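Local coordinates for SA0254 protein (Staphylococcus aureus subsp. aureus, PDB 2OOI) that is of unknown function but carries a UTRA domain, as in HutC/GntR-type transcriptional regulators, where such domains sense small-molecule effectors, and so probably binds a ligand, at residues Leu55-Ile65 / Ser113-Leu121; Lys72-Asp80 / Tyr90-Arg98. One frame throughout, in Å; residues are numbered along the deposited sequence.

Overall arrangement
Within one UTRA domain, contact 1 sets helix 113-118 against hairpin 55-65, and contact 2 joins helices 72-75 and 87-94 beside the large antiparallel sheet. Their centres lie 26 Å apart, on opposite sides of the chain's centre, and their nearest atoms are about 10 Å apart. Strand 61-71 joins them: its start takes part in contact 1, and its end runs straight into helix 72-75 of contact 2. Along the chain, contact 2 is nested inside the loop closed by contact 1, in the order 55-65, 72-80, 90-98, 113-121. Helix 113-118 thus returns to the start of the strand that delivers helix 72-75, so the two ends of one central strand are covered by separate clusters.

Contact 1. Residues Leu55-Ile65 / Ser113-Leu121; sequences LRFVDDDVLCI and SSEASLLQL
The flat groups that meet the hairpin here are peptide units, those that carry the carbonyls of Leu118 and Leu119 next to the Schellman turn, and methyl groups pack against their carbonyl oxygens. Leu55 CD1 lies 3.6 Å from Leu118 O, with Leu55 CD2 only slightly farther off. Val62 CG1 approaches Leu119 O at 3.5 Å, while its other branch, CG2, placed anti to the backbone N, meets Leu119 CD2 at 3.9 Å. The carboxylate of Glu115 looks elsewhere: OE2 forms a salt bridge with Arg129 and OE1 accepts from Thr112 N, so that only its aliphatic part serves the contact.

Ile65 carries the largest share of the burial. CG1 stands anti to the carbonyl carbon (chi1 -42°), and the nearly extended chain sends CD1 to Glu115 CB at 3.7 Å, the two side chains crossing at about a right angle. Its CG1 also touches Leu119 CD2, at 3.9 Å. The same Leu119 methyl reaches past the side chains to Cys64 CA, 3.8 Å away.

Backbone geometry explains why Val62 and Ile65, three residues apart, both turn to the helix. Leu63 and Cys64 together face Arg56 in a classic beta bulge, which resets the alternation of the strand beyond the type I' turn Val58-Asp61. Strand 61-65 and helix 113-118 run roughly antiparallel, at 149°, with axes 9.1 Å apart. Gln120, with positive phi, sits in a Schellman motif, with Leu121 N bonded to Ala116 O and Gln120 N to Ser117 O.

The touches between the two segments are apolar or methyl-to-carbonyl; the chemistry implies that helix and hairpin are held by hydrophobic burial and fit of shape, with directional bonding of Glu115 reserved for the neighbouring Thr112 and Arg129.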
loop_
_atom_site.group_PDB
_atom_site.type_symbol
_atom_site.label_atom_id
_atom_site.label_comp_id
_atom_site.label_asym_id
_atom_site.label_seq_id
_atom_site.Cartn_x
_atom_site.Cartn_y
_atom_site.Cartn_z
ATOM N N LEU B 55 -16.488 -11.103 6.313
ATOM C CA LEU B 55 -16.129 -10.023 7.221
ATOM C C LEU B 55 -15.027 -10.556 8.120
ATOM O O LEU B 55 -15.226 -11.539 8.791
ATOM C CB LEU B 55 -17.359 -9.610 8.007
ATOM C CG LEU B 55 -17.279 -8.400 8.928
ATOM C CD1 LEU B 55 -16.928 -7.139 8.151
ATOM C CD2 LEU B 55 -18.603 -8.201 9.657
ATOM N N ARG B 56 -13.861 -9.915 8.120
ATOM C CA ARG B 56 -12.662 -10.466 8.775
ATOM C C ARG B 56 -12.206 -9.664 9.981
ATOM O O ARG B 56 -12.242 -8.442 9.984
ATOM C CB ARG B 56 -11.510 -10.559 7.778
ATOM C CG ARG B 56 -11.977 -11.063 6.427
ATOM C CD ARG B 56 -10.910 -11.807 5.665
ATOM N NE ARG B 56 -10.580 -13.057 6.324
ATOM C CZ ARG B 56 -9.576 -13.843 5.966
ATOM N NH1 ARG B 56 -8.805 -13.523 4.941
ATOM N NH2 ARG B 56 -9.329 -14.947 6.656
ATOM N N PHE B 57 -11.762 -10.383 11.004
ATOM C CA PHE B 57 -11.358 -9.796 12.285
ATOM C C PHE B 57 -9.955 -10.252 12.623
ATOM O O PHE B 57 -9.584 -11.389 12.341
ATOM C CB PHE B 57 -12.299 -10.246 13.406
ATOM C CG PHE B 57 -13.759 -9.978 13.138
ATOM C CD1 PHE B 57 -14.409 -8.913 13.756
ATOM C CD2 PHE B 57 -14.487 -10.794 12.287
ATOM C CE1 PHE B 57 -15.776 -8.669 13.519
ATOM C CE2 PHE B 57 -15.851 -10.554 12.055
ATOM C CZ PHE B 57 -16.489 -9.491 12.669
ATOM N N VAL B 58 -9.183 -9.357 13.221
ATOM C CA VAL B 58 -7.931 -9.719 13.881
ATOM C C VAL B 58 -8.082 -9.400 15.368
ATOM O O VAL B 58 -8.141 -8.229 15.771
ATOM C CB VAL B 58 -6.694 -9.011 13.268
ATOM C CG1 VAL B 58 -6.345 -9.643 11.916
ATOM C CG2 VAL B 58 -6.931 -7.506 13.092
ATOM N N ASP B 59 -8.206 -10.454 16.171
ATOM C CA ASP B 59 -8.326 -10.324 17.628
ATOM C C ASP B 59 -9.652 -9.696 18.053
ATOM O O ASP B 59 -9.712 -8.931 19.002
ATOM C CB ASP B 59 -7.130 -9.537 18.205
ATOM C CG ASP B 59 -5.842 -10.342 18.183
ATOM O OD1 ASP B 59 -5.910 -11.583 17.951
ATOM O OD2 ASP B 59 -4.770 -9.712 18.410
ATOM N N ASP B 60 -10.730 -10.035 17.358
ATOM C CA ASP B 60 -12.045 -9.430 17.635
ATOM C C ASP B 60 -12.178 -7.972 17.157
ATOM O O ASP B 60 -13.285 -7.410 17.238
ATOM C CB ASP B 60 -12.382 -9.514 19.123
ATOM C CG ASP B 60 -12.225 -10.916 19.668
ATOM O OD1 ASP B 60 -12.926 -11.821 19.156
ATOM O OD2 ASP B 60 -11.407 -11.111 20.603
ATOM N N ASP B 61 -11.085 -7.371 16.668
ATOM C CA ASP B 61 -11.192 -6.121 15.933
ATOM C C ASP B 61 -11.491 -6.365 14.451
ATOM O O ASP B 61 -10.750 -7.087 13.782
ATOM C CB ASP B 61 -9.899 -5.309 16.062
ATOM C CG ASP B 61 -9.688 -4.778 17.458
ATOM O OD1 ASP B 61 -10.524 -5.054 18.346
ATOM O OD2 ASP B 61 -8.683 -4.077 17.650
ATOM N N VAL B 62 -12.556 -5.747 13.937
ATOM C CA VAL B 62 -12.906 -5.887 12.521
ATOM C C VAL B 62 -11.822 -5.259 11.615
ATOM O O VAL B 62 -11.447 -4.109 11.800
ATOM C CB VAL B 62 -14.310 -5.305 12.211
ATOM C CG1 VAL B 62 -14.303 -3.777 12.260
ATOM C CG2 VAL B 62 -14.800 -5.814 10.882
ATOM N N LEU B 63 -11.315 -6.035 10.656
ATOM C CA LEU B 63 -10.204 -5.609 9.831
ATOM C C LEU B 63 -10.686 -5.143 8.469
ATOM O O LEU B 63 -10.299 -4.069 8.000
ATOM C CB LEU B 63 -9.203 -6.750 9.678
ATOM C CG LEU B 63 -7.949 -6.446 8.839
ATOM C CD1 LEU B 63 -7.050 -5.392 9.530
ATOM C CD2 LEU B 63 -7.190 -7.761 8.496
ATOM N N CYS B 64 -11.531 -5.943 7.833
ATOM C CA CYS B 64 -11.964 -5.656 6.463
ATOM C C CYS B 64 -13.136 -6.497 5.998
ATOM O O CYS B 64 -13.414 -7.559 6.569
ATOM C CB CYS B 64 -10.828 -5.949 5.510
ATOM S SG CYS B 64 -10.251 -7.630 5.740
ATOM N N ILE B 65 -13.802 -6.003 4.958
ATOM C CA ILE B 65 -14.792 -6.777 4.219
ATOM C C ILE B 65 -14.087 -7.295 2.976
ATOM O O ILE B 65 -13.391 -6.548 2.323
ATOM C CB ILE B 65 -15.988 -5.919 3.760
ATOM C CG1 ILE B 65 -16.440 -4.960 4.867
ATOM C CG2 ILE B 65 -17.129 -6.802 3.317
ATOM C CD1 ILE B 65 -17.100 -3.675 4.352
ATOM N N SER B 113 -22.309 3.536 2.940
ATOM C CA SER B 113 -23.074 3.319 4.166
ATOM C C SER B 113 -23.134 1.831 4.551
ATOM O O SER B 113 -23.088 1.493 5.730
ATOM C CB SER B 113 -24.484 3.904 4.008
ATOM O OG SER B 113 -25.196 3.218 2.982
ATOM N N SER B 114 -23.207 0.940 3.578
ATOM C CA SER B 114 -23.306 -0.480 3.923
ATOM C C SER B 114 -21.954 -1.066 4.353
ATOM O O SER B 114 -21.887 -1.933 5.239
ATOM C CB SER B 114 -23.881 -1.275 2.774
ATOM O OG SER B 114 -22.932 -1.320 1.727
ATOM N N GLU B 115 -20.871 -0.593 3.743
ATOM C CA GLU B 115 -19.533 -0.903 4.264
ATOM C C GLU B 115 -19.296 -0.328 5.670
ATOM O O GLU B 115 -18.678 -0.985 6.522
ATOM C CB GLU B 115 -18.475 -0.355 3.346
ATOM C CG GLU B 115 -18.399 -1.061 2.014
ATOM C CD GLU B 115 -17.835 -0.170 0.919
ATOM O OE1 GLU B 115 -17.515 1.030 1.174
ATOM O OE2 GLU B 115 -17.746 -0.676 -0.221
ATOM N N ALA B 116 -19.776 0.888 5.917
ATOM C CA ALA B 116 -19.529 1.529 7.217
ATOM C C ALA B 116 -20.195 0.740 8.331
ATOM O O ALA B 116 -19.649 0.614 9.416
ATOM C CB ALA B 116 -19.998 2.996 7.228
ATOM N N SER B 117 -21.375 0.200 8.049
ATOM C CA SER B 117 -22.087 -0.597 9.023
ATOM C C SER B 117 -21.329 -1.848 9.342
ATOM O O SER B 117 -21.144 -2.170 10.500
ATOM C CB SER B 117 -23.461 -0.985 8.502
ATOM O OG SER B 117 -24.304 0.145 8.531
ATOM N N LEU B 118 -20.888 -2.560 8.318
ATOM C CA LEU B 118 -20.151 -3.785 8.546
ATOM C C LEU B 118 -18.845 -3.553 9.323
ATOM O O LEU B 118 -18.422 -4.420 10.054
ATOM C CB LEU B 118 -19.876 -4.481 7.218
ATOM C CG LEU B 118 -21.114 -5.051 6.485
ATOM C CD1 LEU B 118 -20.768 -5.418 5.041
ATOM C CD2 LEU B 118 -21.718 -6.274 7.220
ATOM N N LEU B 119 -18.211 -2.390 9.170
ATOM C CA LEU B 119 -16.933 -2.125 9.810
ATOM C C LEU B 119 -17.131 -1.272 11.068
ATOM O O LEU B 119 -16.152 -0.858 11.710
ATOM C CB LEU B 119 -15.986 -1.405 8.839
ATOM C CG LEU B 119 -15.524 -2.132 7.566
ATOM C CD1 LEU B 119 -14.814 -1.180 6.608
ATOM C CD2 LEU B 119 -14.617 -3.306 7.884
ATOM N N GLN B 120 -18.386 -1.003 11.435
ATOM C CA GLN B 120 -18.663 -0.198 12.628
ATOM C C GLN B 120 -17.962 1.170 12.620
ATOM O O GLN B 120 -17.246 1.534 13.581
ATOM C CB GLN B 120 -18.260 -0.973 13.862
ATOM C CG GLN B 120 -19.079 -2.213 14.060
ATOM C CD GLN B 120 -18.713 -2.865 15.356
ATOM O OE1 GLN B 120 -19.292 -2.561 16.408
ATOM N NE2 GLN B 120 -17.680 -3.709 15.313
ATOM N N LEU B 121 -18.177 1.888 11.511
ATOM C CA LEU B 121 -17.673 3.238 11.271
ATOM C C LEU B 121 -18.836 4.026 10.665
ATOM O O LEU B 121 -19.927 3.480 10.511
ATOM C CB LEU B 121 -16.476 3.187 10.307
ATOM C CG LEU B 121 -15.177 2.616 10.929
ATOM C CD1 LEU B 121 -14.061 2.249 9.913
ATOM C CD2 LEU B 121 -14.645 3.586 12.003
#

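Contact 2. Residues Lys72-Asp80 / Tyr90-Arg98; sequences KEIVKYLND and YLESNMKLR
Ile74 makes the first touch, its CG2 branch lying 3.7 Å from Leu97 CD1 as the two side chains meet at a slant. Val75 follows with CG2 against Leu91 CD2, also at 3.7 Å. Ile74, Val75, Leu91 and Leu97 all touch Phe142 of strand 141-150, so both segments rest on the same residue of the large sheet. Val75 O faces Met95, whose CG lies 3.4 Å from it.

At Lys76 the chain leaves helix 72-75 with positive phi (80°), and Tyr77 N bonds back to Val75 O at 2.8 Å, which makes a classic gamma turn centred on Lys76. The Lys76 side chain extends along Met95 in the opposite sense; Met95, bent at chi2 and chi3, lays SD 3.8 Å from Lys76 CB. Facing this turn, helix 87-94 has a wider pi-type turn at 90-94: Tyr90 O accepts from both Asn94 N and Met95 N, the latter at 3.0 Å. Met95 closes this wide turn, and Leu97, whose N bonds to Leu91 O, follows it.

Tyr77 supplies the polar link. Tyr90 OH donates to Tyr77 O at 2.6 Å, with a C=O...donor angle of 124° and the donor standing 53° above the carbonyl plane. That same hydroxyl lies at the edge of the Tyr77 ring, in its plane, near CD2. Leu78 then brings CD1 to Tyr90 CE1, 3.6 Å away, approaching the ring obliquely, while its side chain also touches Tyr70 of strand 61-71.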
loop_
_atom_site.group_PDB
_atom_site.type_symbol
_atom_site.label_atom_id
_atom_site.label_comp_id
_atom_site.label_asym_id
_atom_site.label_seq_id
_atom_site.Cartn_x
_atom_site.Cartn_y
_atom_site.Cartn_z
ATOM N N LYS B 72 -13.866 -21.994 -10.432
ATOM C CA LYS B 72 -14.198 -23.302 -9.877
ATOM C C LYS B 72 -13.306 -24.393 -10.461
ATOM O O LYS B 72 -12.859 -25.293 -9.749
ATOM C CB LYS B 72 -15.669 -23.634 -10.131
ATOM C CG LYS B 72 -16.131 -24.934 -9.492
ATOM C CD LYS B 72 -17.567 -25.255 -9.870
ATOM C CE LYS B 72 -18.026 -26.559 -9.237
ATOM N NZ LYS B 72 -19.270 -27.078 -9.871
ATOM N N GLU B 73 -13.049 -24.304 -11.762
ATOM C CA GLU B 73 -12.248 -25.302 -12.463
ATOM C C GLU B 73 -10.824 -25.412 -11.912
ATOM O O GLU B 73 -10.295 -26.519 -11.819
ATOM C CB GLU B 73 -12.228 -24.993 -13.963
ATOM C CG GLU B 73 -11.405 -25.947 -14.823
ATOM C CD GLU B 73 -11.890 -27.387 -14.755
ATOM O OE1 GLU B 73 -13.126 -27.590 -14.668
ATOM O OE2 GLU B 73 -11.037 -28.315 -14.802
ATOM N N ILE B 74 -10.214 -24.298 -11.536
ATOM C CA ILE B 74 -8.863 -24.326 -10.993
ATOM C C ILE B 74 -8.856 -24.682 -9.509
ATOM O O ILE B 74 -8.090 -25.513 -9.057
ATOM C CB ILE B 74 -8.171 -22.969 -11.217
ATOM C CG1 ILE B 74 -7.929 -22.783 -12.720
ATOM C CG2 ILE B 74 -6.867 -22.873 -10.413
ATOM C CD1 ILE B 74 -7.492 -21.404 -13.087
ATOM N N VAL B 75 -9.740 -24.052 -8.763
ATOM C CA VAL B 75 -9.838 -24.228 -7.314
ATOM C C VAL B 75 -10.472 -25.586 -6.940
ATOM O O VAL B 75 -10.312 -26.076 -5.816
ATOM C CB VAL B 75 -10.636 -23.006 -6.732
ATOM C CG1 VAL B 75 -11.441 -23.367 -5.535
ATOM C CG2 VAL B 75 -9.700 -21.816 -6.455
ATOM N N LYS B 76 -11.218 -26.167 -7.895
ATOM C CA LYS B 76 -11.767 -27.534 -7.835
ATOM C C LYS B 76 -13.021 -27.600 -6.994
ATOM O O LYS B 76 -14.033 -28.167 -7.438
ATOM C CB LYS B 76 -10.770 -28.557 -7.289
ATOM C CG LYS B 76 -9.565 -28.830 -8.163
ATOM C CD LYS B 76 -8.653 -29.855 -7.552
ATOM C CE LYS B 76 -7.451 -30.106 -8.424
ATOM N NZ LYS B 76 -6.543 -31.116 -7.806
ATOM N N TYR B 77 -12.946 -27.065 -5.774
ATOM C CA TYR B 77 -14.074 -27.084 -4.840
ATOM C C TYR B 77 -13.915 -26.132 -3.640
ATOM O O TYR B 77 -12.858 -26.019 -3.058
ATOM C CB TYR B 77 -14.339 -28.495 -4.326
ATOM C CG TYR B 77 -15.503 -28.570 -3.357
ATOM C CD1 TYR B 77 -16.791 -28.829 -3.796
ATOM C CD2 TYR B 77 -15.313 -28.365 -2.005
ATOM C CE1 TYR B 77 -17.847 -28.902 -2.903
ATOM C CE2 TYR B 77 -16.361 -28.423 -1.109
ATOM C CZ TYR B 77 -17.621 -28.690 -1.558
ATOM O OH TYR B 77 -18.640 -28.758 -0.649
ATOM N N LEU B 78 -15.022 -25.494 -3.277
ATOM C CA LEU B 78 -15.090 -24.522 -2.209
ATOM C C LEU B 78 -16.537 -24.581 -1.685
ATOM O O LEU B 78 -17.466 -24.746 -2.472
ATOM C CB LEU B 78 -14.799 -23.143 -2.787
ATOM C CG LEU B 78 -13.714 -22.229 -2.264
ATOM C CD1 LEU B 78 -12.441 -22.999 -2.038
ATOM C CD2 LEU B 78 -13.496 -21.098 -3.248
ATOM N N ASN B 79 -16.709 -24.486 -0.368
ATOM C CA ASN B 79 -18.008 -24.251 0.262
ATOM C C ASN B 79 -17.828 -23.183 1.357
ATOM O O ASN B 79 -16.700 -22.698 1.590
ATOM C CB ASN B 79 -18.565 -25.540 0.847
ATOM C CG ASN B 79 -18.048 -25.829 2.255
ATOM O OD1 ASN B 79 -16.895 -25.568 2.580
ATOM N ND2 ASN B 79 -18.927 -26.367 3.101
ATOM N N ASP B 80 -18.915 -22.834 2.042
ATOM C CA ASP B 80 -18.852 -21.774 3.060
ATOM C C ASP B 80 -18.138 -22.157 4.379
ATOM O O ASP B 80 -17.552 -21.301 5.046
ATOM C CB ASP B 80 -20.240 -21.172 3.340
ATOM C CG ASP B 80 -21.225 -22.164 3.917
ATOM O OD1 ASP B 80 -20.824 -23.228 4.422
ATOM O OD2 ASP B 80 -22.421 -21.842 3.877
ATOM N N TYR B 90 -6.156 -24.146 2.585
ATOM C CA TYR B 90 -6.940 -25.180 1.917
ATOM C C TYR B 90 -6.434 -25.360 0.496
ATOM O O TYR B 90 -6.137 -26.480 0.059
ATOM C CB TYR B 90 -8.421 -24.816 1.928
ATOM C CG TYR B 90 -9.324 -25.654 1.038
ATOM C CD1 TYR B 90 -9.699 -25.194 -0.227
ATOM C CD2 TYR B 90 -9.853 -26.880 1.470
ATOM C CE1 TYR B 90 -10.536 -25.930 -1.034
ATOM C CE2 TYR B 90 -10.712 -27.632 0.645
ATOM C CZ TYR B 90 -11.042 -27.143 -0.606
ATOM O OH TYR B 90 -11.882 -27.843 -1.451
ATOM N N LEU B 91 -6.296 -24.247 -0.211
ATOM C CA LEU B 91 -5.856 -24.305 -1.585
ATOM C C LEU B 91 -4.508 -25.019 -1.721
ATOM O O LEU B 91 -4.355 -25.866 -2.580
ATOM C CB LEU B 91 -5.842 -22.905 -2.200
ATOM C CG LEU B 91 -7.153 -22.116 -2.383
ATOM C CD1 LEU B 91 -6.965 -20.689 -2.886
ATOM C CD2 LEU B 91 -8.118 -22.860 -3.237
ATOM N N GLU B 92 -3.540 -24.712 -0.868
ATOM C CA GLU B 92 -2.222 -25.372 -0.953
ATOM C C GLU B 92 -2.163 -26.738 -0.266
ATOM O O GLU B 92 -1.620 -27.676 -0.822
ATOM C CB GLU B 92 -1.117 -24.486 -0.389
ATOM C CG GLU B 92 -0.850 -23.255 -1.212
ATOM C CD GLU B 92 0.229 -22.352 -0.593
ATOM O OE1 GLU B 92 0.722 -22.703 0.512
ATOM O OE2 GLU B 92 0.567 -21.288 -1.196
ATOM N N SER B 93 -2.711 -26.848 0.936
ATOM C CA SER B 93 -2.632 -28.097 1.689
ATOM C C SER B 93 -3.538 -29.174 1.130
ATOM O O SER B 93 -3.107 -30.299 0.968
ATOM C CB SER B 93 -2.973 -27.872 3.160
ATOM O OG SER B 93 -2.265 -26.748 3.668
ATOM N N ASN B 94 -4.794 -28.842 0.849
ATOM C CA ASN B 94 -5.760 -29.845 0.402
ATOM C C ASN B 94 -5.812 -29.956 -1.101
ATOM O O ASN B 94 -5.589 -31.020 -1.649
ATOM C CB ASN B 94 -7.154 -29.529 0.915
ATOM C CG ASN B 94 -7.197 -29.364 2.403
ATOM O OD1 ASN B 94 -6.395 -28.625 2.985
ATOM N ND2 ASN B 94 -8.153 -30.041 3.041
ATOM N N MET B 95 -6.119 -28.853 -1.767
ATOM C CA MET B 95 -6.236 -28.854 -3.222
ATOM C C MET B 95 -4.867 -28.882 -3.908
ATOM O O MET B 95 -4.806 -28.964 -5.133
ATOM C CB MET B 95 -7.025 -27.631 -3.727
ATOM C CG MET B 95 -8.504 -27.602 -3.365
ATOM S SD MET B 95 -9.492 -29.073 -3.725
ATOM C CE MET B 95 -9.196 -29.946 -2.221
ATOM N N LYS B 96 -3.777 -28.821 -3.144
ATOM C CA LYS B 96 -2.437 -28.838 -3.725
ATOM C C LYS B 96 -2.275 -27.875 -4.919
ATOM O O LYS B 96 -1.596 -28.192 -5.893
ATOM C CB LYS B 96 -2.067 -30.266 -4.126
ATOM C CG LYS B 96 -1.210 -30.987 -3.089
ATOM C CD LYS B 96 -1.955 -31.216 -1.774
ATOM C CE LYS B 96 -1.391 -32.417 -1.013
ATOM N NZ LYS B 96 0.065 -32.241 -0.711
ATOM N N LEU B 97 -2.890 -26.695 -4.831
ATOM C CA LEU B 97 -2.823 -25.719 -5.916
ATOM C C LEU B 97 -1.500 -24.997 -5.851
ATOM O O LEU B 97 -1.113 -24.533 -4.787
ATOM C CB LEU B 97 -3.946 -24.693 -5.809
ATOM C CG LEU B 97 -4.054 -23.776 -7.026
ATOM C CD1 LEU B 97 -4.393 -24.576 -8.287
ATOM C CD2 LEU B 97 -5.084 -22.678 -6.758
ATOM N N ARG B 98 -0.816 -24.894 -6.986
ATOM C CA ARG B 98 0.463 -24.193 -7.045
ATOM C C ARG B 98 0.231 -22.711 -7.291
ATOM O O ARG B 98 -0.098 -22.312 -8.398
ATOM C CB ARG B 98 1.368 -24.779 -8.151
ATOM C CG ARG B 98 1.763 -26.258 -7.994
ATOM C CD ARG B 98 1.912 -26.656 -6.526
ATOM N NE ARG B 98 2.429 -28.020 -6.364
ATOM C CZ ARG B 98 2.341 -28.759 -5.250
ATOM N NH1 ARG B 98 1.737 -28.292 -4.149
ATOM N NH2 ARG B 98 2.874 -29.980 -5.236
#